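Local coordinates for protein SidF, inhibitor of growth family, member 3 (Legionella pneumophila subsp. pneumophila, PDB 4FYE) that is a Legionella phosphoinositide phosphatase that probably removes the 3-phosphate from phosphatidylinositol 3,4,5-trisphosphate, at residues A[187-192]-A[694-699]; A[211-216]-A[297-302]; A[290-295]-A[504-509]. The protein carries 1 engineered substitution. One frame throughout, in Å; residues are numbered along the deposited sequence.

How the contacts relate
All three contacts are largely buried, but in two regions. Contact 1 is on one side of the chain's centre; contacts 2 and 3 are on the opposite side, about 37 Å and 44 Å away between centres. Contact 1 joins a sheet strand's end to a short helix through F189, P192 and L696, with the polar ends of H187 and E699 held by S56. Contacts 2 and 3 share helix 284-311, which receives a short helix in one and helix 482-514, part of a predicted coiled coil, in the other. Contact 2 is polar, with a salt bridge and hydrogen bonds from a glutamine amide. Contact 3 is apolar. They meet where R213 NH1 lies 3.3 Å from F507 CG.

Contact 1. Residues A[187-192]-A[694-699]; sequences HRFKAP and EQLDRE
H187 enters from strand 184-189 with CG anti to the backbone N (chi1 -176°). This turns the ring edge to the helix, and CE1 lies 3.3 Å from E699 O, near the ring plane. NE2 is hydrogen-bonded to S56 OG. The same serine OG bonds E699 OE2, so it links the two side chains. F189 follows, its CG in the crowded position between N and the carbonyl carbon (chi1 56°). Its CD1 lies over the centre of the H187 ring. E699 lies along the F189 ring, running the opposite way: CB forms a CH-pi contact 4.0 Å from the ring centroid, and CG is 3.5 Å from F189 CD2. The E699 carboxylate is tilted only 16° from the ring; OE1 is held by Y58 OH. The strand is an inner one of a six-stranded mixed sheet, between strands 50-55 and 199-206, and helix 692-699 packs against its C-terminal end. L696 CD2 meets F189 CE2 at 3.9 Å, approaching obliquely. Past the strand, A191 CB makes a looser contact with the same methyl. P192 then sets its CG 4.1 Å from L696 CB, while its CB touches Q695 NE2 at 4.2 Å.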
loop_
_atom_site.group_PDB
_atom_site.type_symbol
_atom_site.label_atom_id
_atom_site.label_comp_id
_atom_site.label_asym_id
_atom_site.label_seq_id
_atom_site.Cartn_x
_atom_site.Cartn_y
_atom_site.Cartn_z
ATOM N N HIS A 187 -12.046 6.317 8.179
ATOM C CA HIS A 187 -13.449 6.161 7.822
ATOM C C HIS A 187 -14.135 5.172 8.703
ATOM O O HIS A 187 -13.742 3.973 8.705
ATOM C CB HIS A 187 -13.554 5.677 6.418
ATOM C CG HIS A 187 -14.964 5.574 5.906
ATOM N ND1 HIS A 187 -15.277 4.827 4.862
ATOM C CD2 HIS A 187 -16.154 6.081 6.392
ATOM C CE1 HIS A 187 -16.574 4.913 4.600
ATOM N NE2 HIS A 187 -17.124 5.652 5.574
ATOM N N ARG A 188 -15.153 5.647 9.429
ATOM C CA ARG A 188 -16.046 4.801 10.257
ATOM C C ARG A 188 -17.439 4.608 9.665
ATOM O O ARG A 188 -18.088 5.583 9.232
ATOM C CB ARG A 188 -16.307 5.506 11.586
ATOM C CG ARG A 188 -15.008 5.986 12.215
ATOM C CD ARG A 188 -15.263 6.859 13.471
ATOM N NE ARG A 188 -15.777 6.085 14.591
ATOM C CZ ARG A 188 -15.382 6.251 15.855
ATOM N NH1 ARG A 188 -14.475 7.174 16.173
ATOM N NH2 ARG A 188 -15.899 5.492 16.811
ATOM N N PHE A 189 -17.929 3.372 9.765
ATOM C CA PHE A 189 -19.215 2.934 9.203
ATOM C C PHE A 189 -19.677 1.558 9.776
ATOM O O PHE A 189 -18.854 0.714 10.081
ATOM C CB PHE A 189 -19.113 2.788 7.649
ATOM C CG PHE A 189 -17.993 1.822 7.176
ATOM C CD1 PHE A 189 -16.659 2.242 7.102
ATOM C CD2 PHE A 189 -18.288 0.479 6.828
ATOM C CE1 PHE A 189 -15.617 1.351 6.751
ATOM C CE2 PHE A 189 -17.255 -0.415 6.446
ATOM C CZ PHE A 189 -15.925 0.037 6.367
ATOM N N LYS A 190 -20.982 1.307 9.845
ATOM C CA LYS A 190 -21.503 -0.042 10.084
ATOM C C LYS A 190 -21.521 -0.882 8.803
ATOM O O LYS A 190 -22.325 -0.656 7.919
ATOM C CB LYS A 190 -22.896 0.046 10.711
ATOM C CG LYS A 190 -22.893 0.623 12.137
ATOM C CD LYS A 190 -24.269 1.146 12.645
ATOM C CE LYS A 190 -25.124 0.046 13.276
ATOM N NZ LYS A 190 -24.493 -0.675 14.441
ATOM N N ALA A 191 -20.615 -1.843 8.679
ATOM C CA ALA A 191 -20.710 -2.809 7.597
ATOM C C ALA A 191 -21.991 -3.632 7.706
ATOM O O ALA A 191 -22.508 -3.847 8.805
ATOM C CB ALA A 191 -19.525 -3.732 7.654
ATOM N N PRO A 192 -22.491 -4.132 6.579
ATOM C CA PRO A 192 -23.580 -5.128 6.615
ATOM C C PRO A 192 -23.371 -6.303 7.621
ATOM O O PRO A 192 -22.288 -6.929 7.627
ATOM C CB PRO A 192 -23.630 -5.665 5.170
ATOM C CG PRO A 192 -22.488 -5.065 4.437
ATOM C CD PRO A 192 -21.973 -3.899 5.217
ATOM N N GLU A 694 -22.168 -5.725 -2.038
ATOM C CA GLU A 694 -22.086 -4.494 -2.861
ATOM C C GLU A 694 -22.251 -3.300 -1.956
ATOM O O GLU A 694 -21.651 -2.233 -2.176
ATOM C CB GLU A 694 -23.132 -4.484 -3.992
ATOM C CG GLU A 694 -23.168 -3.221 -4.769
ATOM C CD GLU A 694 -23.594 -3.424 -6.211
ATOM O OE1 GLU A 694 -24.038 -4.579 -6.518
ATOM O OE2 GLU A 694 -23.499 -2.425 -7.007
ATOM N N GLN A 695 -23.022 -3.519 -0.908
ATOM C CA GLN A 695 -23.258 -2.475 0.067
ATOM C C GLN A 695 -21.932 -2.174 0.811
ATOM O O GLN A 695 -21.594 -1.001 1.063
ATOM C CB GLN A 695 -24.407 -2.872 1.024
ATOM C CG GLN A 695 -24.858 -1.678 1.845
ATOM C CD GLN A 695 -25.538 -2.001 3.191
ATOM O OE1 GLN A 695 -25.369 -1.233 4.156
ATOM N NE2 GLN A 695 -26.318 -3.116 3.262
ATOM N N LEU A 696 -21.182 -3.228 1.142
ATOM C CA LEU A 696 -19.848 -3.020 1.707
ATOM C C LEU A 696 -18.989 -2.321 0.676
ATOM O O LEU A 696 -18.268 -1.364 0.980
ATOM C CB LEU A 696 -19.194 -4.354 2.078
ATOM C CG LEU A 696 -18.254 -4.419 3.299
ATOM C CD1 LEU A 696 -17.265 -5.567 3.239
ATOM C CD2 LEU A 696 -17.524 -3.164 3.727
ATOM N N ASP A 697 -19.028 -2.815 -0.556
ATOM C CA ASP A 697 -18.118 -2.296 -1.538
ATOM C C ASP A 697 -18.365 -0.763 -1.640
ATOM O O ASP A 697 -17.447 -0.029 -1.813
ATOM C CB ASP A 697 -18.291 -3.053 -2.877
ATOM C CG ASP A 697 -17.054 -2.952 -3.801
ATOM O OD1 ASP A 697 -15.899 -2.790 -3.304
ATOM O OD2 ASP A 697 -17.231 -3.080 -5.038
ATOM N N ARG A 698 -19.609 -0.308 -1.443
ATOM C CA ARG A 698 -19.958 1.082 -1.550
ATOM C C ARG A 698 -19.218 1.867 -0.521
ATOM O O ARG A 698 -18.891 3.025 -0.739
ATOM C CB ARG A 698 -21.466 1.306 -1.434
ATOM C CG ARG A 698 -22.197 0.919 -2.707
ATOM C CD ARG A 698 -23.651 1.175 -2.575
ATOM N NE ARG A 698 -24.352 0.948 -3.839
ATOM C CZ ARG A 698 -25.692 1.023 -3.969
ATOM N NH1 ARG A 698 -26.435 1.279 -2.898
ATOM N NH2 ARG A 698 -26.293 0.847 -5.173
ATOM N N GLU A 699 -18.815 1.232 0.549
ATOM C CA GLU A 699 -18.221 2.020 1.634
ATOM C C GLU A 699 -16.777 2.413 1.276
ATOM O O GLU A 699 -16.311 3.504 1.636
ATOM C CB GLU A 699 -18.224 1.250 2.956
ATOM C CG GLU A 699 -19.579 0.882 3.565
ATOM C CD GLU A 699 -20.392 2.104 3.938
ATOM O OE1 GLU A 699 -21.552 1.906 4.295
ATOM O OE2 GLU A 699 -19.905 3.265 3.856
#

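Contact 2. Residues A[211-216]-A[297-302]; sequences TKRQQR and NQEEVI
One glutamine does two jobs here: Q214 closes the start of its own helix and also bonds to the helix opposite. T211 and Q214 form a capping box on helix 212-216. T211 OG1, at the N-cap, accepts from Q214 N, and Q214 OE1 accepts from T211 N at 2.8 Å. OE1 is met in its carbonyl plane, so the box fixes how the amide is turned. Its NE2 then points at helix 284-311. It donates to E300 OE2 at 3.1 Å and, more weakly, to N297 OD1 at 3.0 Å. The acceptors have further partners: N243 N reaches E300 OE2, G242 N reaches N297 OD1, and N297 ND2 bonds R273 O.

The second link is a salt bridge. R213 grips E299 side-on, NE to OE1 at 2.6 Å and NH2 to OE2 at 3.2 Å. Both oxygens lie near the guanidinium plane, but the nitrogens approach from above the carboxylate plane; the two planes are 56° apart. The R213 chain bends at chi3 (-65°), and E299 extends straight from CG to meet it. The paired R213 guanidinium probably keeps the buried E299 carboxylate ionised, against the cost of burying its charge. A water accepts from R213 N and donates weakly to E299 OE1. The R213 guanidinium also makes a cation-pi contact with F507.

The N-to-C directions of helix 212-216 and segment 297-302 differ by 136°. The closest backbone approach is at the cap, where T211 faces E300. There the T211 methyl, anti to the carbonyl carbon, sets CG2 3.6 Å from E300 CA.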
loop_
_atom_site.group_PDB
_atom_site.type_symbol
_atom_site.label_atom_id
_atom_site.label_comp_id
_atom_site.label_asym_id
_atom_site.label_seq_id
_atom_site.Cartn_x
_atom_site.Cartn_y
_atom_site.Cartn_z
ATOM N N THR A 211 16.173 6.751 6.886
ATOM C CA THR A 211 17.301 6.011 7.481
ATOM C C THR A 211 18.490 6.939 7.732
ATOM O O THR A 211 18.557 8.029 7.171
ATOM C CB THR A 211 17.828 4.904 6.585
ATOM O OG1 THR A 211 18.233 5.469 5.350
ATOM C CG2 THR A 211 16.781 3.829 6.321
ATOM N N LYS A 212 19.434 6.528 8.563
ATOM C CA LYS A 212 20.524 7.424 8.825
ATOM C C LYS A 212 21.298 7.689 7.540
ATOM O O LYS A 212 21.692 8.811 7.280
ATOM C CB LYS A 212 21.424 6.943 9.978
ATOM C CG LYS A 212 20.648 6.887 11.275
ATOM C CD LYS A 212 21.445 7.347 12.469
ATOM C CE LYS A 212 20.766 6.967 13.779
ATOM N NZ LYS A 212 21.774 6.741 14.888
ATOM N N ARG A 213 21.521 6.648 6.754
ATOM C CA ARG A 213 22.177 6.812 5.477
ATOM C C ARG A 213 21.490 7.888 4.627
ATOM O O ARG A 213 22.147 8.787 4.133
ATOM C CB ARG A 213 22.180 5.499 4.723
ATOM C CG ARG A 213 23.030 5.504 3.475
ATOM C CD ARG A 213 22.536 4.420 2.557
ATOM N NE ARG A 213 22.749 3.130 3.177
ATOM C CZ ARG A 213 23.920 2.500 3.183
ATOM N NH1 ARG A 213 24.976 3.054 2.594
ATOM N NH2 ARG A 213 24.029 1.316 3.768
ATOM N N GLN A 214 20.179 7.813 4.459
ATOM C CA GLN A 214 19.457 8.882 3.751
ATOM C C GLN A 214 19.692 10.244 4.429
ATOM O O GLN A 214 19.932 11.250 3.782
ATOM C CB GLN A 214 17.950 8.590 3.698
ATOM C CG GLN A 214 17.524 7.515 2.714
ATOM C CD GLN A 214 16.119 7.001 3.008
ATOM O OE1 GLN A 214 15.682 7.020 4.164
ATOM N NE2 GLN A 214 15.435 6.474 1.978
ATOM N N GLN A 215 19.632 10.247 5.749
ATOM C CA GLN A 215 19.717 11.460 6.510
ATOM C C GLN A 215 21.004 12.215 6.159
ATOM O O GLN A 215 20.943 13.415 5.895
ATOM C CB GLN A 215 19.566 11.153 8.010
ATOM C CG GLN A 215 18.958 12.261 8.881
ATOM C CD GLN A 215 17.644 12.894 8.348
ATOM O OE1 GLN A 215 16.555 12.621 8.863
ATOM N NE2 GLN A 215 17.755 13.773 7.342
ATOM N N ARG A 216 22.145 11.536 6.082
ATOM C CA ARG A 216 23.386 12.246 5.772
ATOM C C ARG A 216 23.668 12.496 4.264
ATOM O O ARG A 216 24.448 13.392 3.932
ATOM C CB ARG A 216 24.578 11.595 6.456
ATOM C CG ARG A 216 24.991 10.296 5.805
ATOM C CD ARG A 216 26.185 9.658 6.477
ATOM N NE ARG A 216 26.115 8.204 6.379
ATOM C CZ ARG A 216 26.469 7.496 5.301
ATOM N NH1 ARG A 216 26.924 8.103 4.182
ATOM N NH2 ARG A 216 26.351 6.162 5.352
ATOM N N ASN A 297 16.227 3.495 -0.797
ATOM C CA ASN A 297 14.840 3.386 -0.384
ATOM C C ASN A 297 14.423 1.990 0.017
ATOM O O ASN A 297 13.646 1.850 0.964
ATOM C CB ASN A 297 13.973 3.845 -1.492
ATOM C CG ASN A 297 14.105 5.312 -1.734
ATOM O OD1 ASN A 297 14.718 6.062 -0.932
ATOM N ND2 ASN A 297 13.507 5.757 -2.838
ATOM N N GLN A 298 14.940 0.948 -0.652
ATOM C CA GLN A 298 14.715 -0.403 -0.139
ATOM C C GLN A 298 15.173 -0.555 1.338
ATOM O O GLN A 298 14.488 -1.202 2.114
ATOM C CB GLN A 298 15.391 -1.476 -0.981
ATOM C CG GLN A 298 14.880 -2.858 -0.598
ATOM C CD GLN A 298 13.366 -2.977 -0.689
ATOM O OE1 GLN A 298 12.757 -2.393 -1.579
ATOM N NE2 GLN A 298 12.761 -3.787 0.190
ATOM N N GLU A 299 16.305 0.023 1.744
ATOM C CA GLU A 299 16.634 -0.089 3.148
ATOM C C GLU A 299 15.659 0.636 4.075
ATOM O O GLU A 299 15.286 0.079 5.117
ATOM C CB GLU A 299 18.145 0.010 3.516
ATOM C CG GLU A 299 18.834 1.368 3.385
ATOM C CD GLU A 299 20.215 1.440 4.079
ATOM O OE1 GLU A 299 20.603 2.542 4.512
ATOM O OE2 GLU A 299 20.947 0.439 4.207
ATOM N N GLU A 300 15.106 1.765 3.640
ATOM C CA GLU A 300 14.099 2.455 4.435
ATOM C C GLU A 300 12.889 1.575 4.619
ATOM O O GLU A 300 12.345 1.458 5.706
ATOM C CB GLU A 300 13.712 3.782 3.811
ATOM C CG GLU A 300 12.762 4.669 4.653
ATOM C CD GLU A 300 12.001 5.745 3.838
ATOM O OE1 GLU A 300 10.923 6.220 4.302
ATOM O OE2 GLU A 300 12.431 6.123 2.714
ATOM N N VAL A 301 12.482 0.912 3.550
ATOM C CA VAL A 301 11.412 -0.063 3.647
ATOM C C VAL A 301 11.709 -1.147 4.698
ATOM O O VAL A 301 10.786 -1.614 5.348
ATOM C CB VAL A 301 11.116 -0.712 2.254
ATOM C CG1 VAL A 301 10.237 -1.987 2.331
ATOM C CG2 VAL A 301 10.527 0.324 1.350
ATOM N N ILE A 302 12.964 -1.575 4.830
ATOM C CA ILE A 302 13.308 -2.585 5.849
ATOM C C ILE A 302 13.144 -1.967 7.210
ATOM O O ILE A 302 12.604 -2.560 8.126
ATOM C CB ILE A 302 14.715 -3.140 5.691
ATOM C CG1 ILE A 302 14.860 -3.689 4.277
ATOM C CG2 ILE A 302 15.023 -4.182 6.785
ATOM C CD1 ILE A 302 15.903 -4.749 4.126
HETATM O O HOH W 1 21.014 3.968 7.639
#

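Contact 3. Residues A[290-295]-A[504-509]; sequences IKAVTL and EALFSY
Helices 284-311 and 482-514 cross here; the axes of segments 290-295 and 504-509 approach to 9.1 Å at 116°. Helix 482-514 lies in a predicted coiled coil and is backed by helix 522-583, on which A505, S508 and Y509 rest.

The aliphatic contacts come first. A292 faces L506, and its small side chain suits the close approach of the two backbones, with CA atoms 6.0 Å apart. The A292 methyl meets one branch of the leucine, CB to L506 CD2 at 3.2 Å, which is very tight. The other branch, CD1, is 4.5 Å from L295 CD1, a looser touch. L506 also rests on L288, one turn earlier in helix 284-311.

K291 leads its chain away from helix 482-514, and its NZ forms a salt bridge with E536 of helix 522-583.

The aromatic contact is a CH-pi interaction. L295 CD1 sits over one face of the F507 ring, 3.7 Å from its centroid and 26° off the normal. The R213 guanidinium is on the opposite face. The methyl is displaced toward the rim, bringing L295 CD1 to 3.3 Å from F507 CZ.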
loop_
_atom_site.group_PDB
_atom_site.type_symbol
_atom_site.label_atom_id
_atom_site.label_comp_id
_atom_site.label_asym_id
_atom_site.label_seq_id
_atom_site.Cartn_x
_atom_site.Cartn_y
_atom_site.Cartn_z
ATOM N N ILE A 290 19.917 5.878 -10.296
ATOM C CA ILE A 290 18.515 5.576 -10.050
ATOM C C ILE A 290 18.363 4.195 -9.428
ATOM O O ILE A 290 17.595 4.035 -8.463
ATOM C CB ILE A 290 17.660 5.719 -11.327
ATOM C CG1 ILE A 290 17.550 7.198 -11.683
ATOM C CG2 ILE A 290 16.259 5.154 -11.088
ATOM C CD1 ILE A 290 17.194 7.499 -13.140
ATOM N N LYS A 291 19.090 3.211 -9.967
ATOM C CA LYS A 291 19.173 1.885 -9.337
ATOM C C LYS A 291 19.630 1.945 -7.878
ATOM O O LYS A 291 19.193 1.142 -7.063
ATOM C CB LYS A 291 20.109 0.971 -10.112
ATOM C CG LYS A 291 19.423 -0.191 -10.789
ATOM C CD LYS A 291 20.364 -1.012 -11.678
ATOM C CE LYS A 291 20.262 -0.587 -13.139
ATOM N NZ LYS A 291 20.848 -1.596 -14.059
ATOM N N ALA A 292 20.522 2.884 -7.560
ATOM C CA ALA A 292 21.088 2.969 -6.215
ATOM C C ALA A 292 20.084 3.532 -5.226
ATOM O O ALA A 292 20.029 3.076 -4.062
ATOM C CB ALA A 292 22.342 3.818 -6.191
ATOM N N VAL A 293 19.345 4.552 -5.682
ATOM C CA VAL A 293 18.360 5.181 -4.832
ATOM C C VAL A 293 17.302 4.154 -4.501
ATOM O O VAL A 293 16.768 4.142 -3.406
ATOM C CB VAL A 293 17.698 6.341 -5.543
ATOM C CG1 VAL A 293 16.442 6.766 -4.831
ATOM C CG2 VAL A 293 18.689 7.480 -5.644
ATOM N N THR A 294 17.018 3.263 -5.432
ATOM C CA THR A 294 15.965 2.379 -5.134
ATOM C C THR A 294 16.407 1.402 -4.071
ATOM O O THR A 294 15.585 1.021 -3.209
ATOM C CB THR A 294 15.170 1.794 -6.363
ATOM O OG1 THR A 294 15.212 0.366 -6.398
ATOM C CG2 THR A 294 15.517 2.421 -7.727
ATOM N N LEU A 295 17.710 1.052 -4.084
ATOM C CA LEU A 295 18.316 0.263 -3.026
ATOM C C LEU A 295 18.314 1.045 -1.682
ATOM O O LEU A 295 17.884 0.551 -0.641
ATOM C CB LEU A 295 19.741 -0.040 -3.388
ATOM C CG LEU A 295 20.460 -1.348 -3.096
ATOM C CD1 LEU A 295 21.782 -0.984 -2.453
ATOM C CD2 LEU A 295 19.706 -2.311 -2.219
ATOM N N GLU A 504 27.078 -3.043 -1.355
ATOM C CA GLU A 504 28.085 -2.167 -0.763
ATOM C C GLU A 504 28.716 -1.337 -1.878
ATOM O O GLU A 504 28.849 -0.115 -1.783
ATOM C CB GLU A 504 29.096 -2.980 0.068
ATOM C CG GLU A 504 29.304 -2.473 1.515
ATOM C CD GLU A 504 28.047 -1.874 2.253
ATOM O OE1 GLU A 504 28.031 -0.644 2.560
ATOM O OE2 GLU A 504 27.072 -2.610 2.577
ATOM N N ALA A 505 29.008 -2.003 -2.980
ATOM C CA ALA A 505 29.584 -1.344 -4.107
ATOM C C ALA A 505 28.665 -0.224 -4.649
ATOM O O ALA A 505 29.102 0.893 -4.893
ATOM C CB ALA A 505 29.869 -2.387 -5.151
ATOM N N LEU A 506 27.382 -0.525 -4.797
ATOM C CA LEU A 506 26.393 0.408 -5.329
ATOM C C LEU A 506 26.088 1.670 -4.471
ATOM O O LEU A 506 25.845 2.764 -5.027
ATOM C CB LEU A 506 25.109 -0.371 -5.528
ATOM C CG LEU A 506 24.335 -0.219 -6.820
ATOM C CD1 LEU A 506 23.058 -1.064 -6.754
ATOM C CD2 LEU A 506 24.075 1.249 -7.156
ATOM N N PHE A 507 26.047 1.502 -3.141
ATOM C CA PHE A 507 25.989 2.651 -2.226
ATOM C C PHE A 507 27.211 3.547 -2.480
ATOM O O PHE A 507 27.063 4.763 -2.656
ATOM C CB PHE A 507 25.974 2.227 -0.746
ATOM C CG PHE A 507 24.737 1.518 -0.301
ATOM C CD1 PHE A 507 23.475 2.079 -0.488
ATOM C CD2 PHE A 507 24.837 0.289 0.342
ATOM C CE1 PHE A 507 22.326 1.424 -0.065
ATOM C CE2 PHE A 507 23.704 -0.383 0.787
ATOM C CZ PHE A 507 22.438 0.197 0.588
ATOM N N SER A 508 28.415 2.957 -2.519
ATOM C CA SER A 508 29.611 3.760 -2.845
ATOM C C SER A 508 29.411 4.485 -4.171
ATOM O O SER A 508 29.707 5.692 -4.282
ATOM C CB SER A 508 30.897 2.937 -2.868
ATOM O OG SER A 508 31.199 2.440 -1.580
ATOM N N TYR A 509 28.891 3.782 -5.180
ATOM C CA TYR A 509 28.761 4.460 -6.432
ATOM C C TYR A 509 27.880 5.703 -6.292
ATOM O O TYR A 509 28.194 6.735 -6.865
ATOM C CB TYR A 509 28.262 3.541 -7.533
ATOM C CG TYR A 509 27.852 4.309 -8.776
ATOM C CD1 TYR A 509 26.593 4.896 -8.867
ATOM C CD2 TYR A 509 28.716 4.464 -9.846
ATOM C CE1 TYR A 509 26.210 5.612 -9.979
ATOM C CE2 TYR A 509 28.324 5.180 -10.975
ATOM C CZ TYR A 509 27.065 5.745 -11.033
ATOM O OH TYR A 509 26.658 6.461 -12.135
#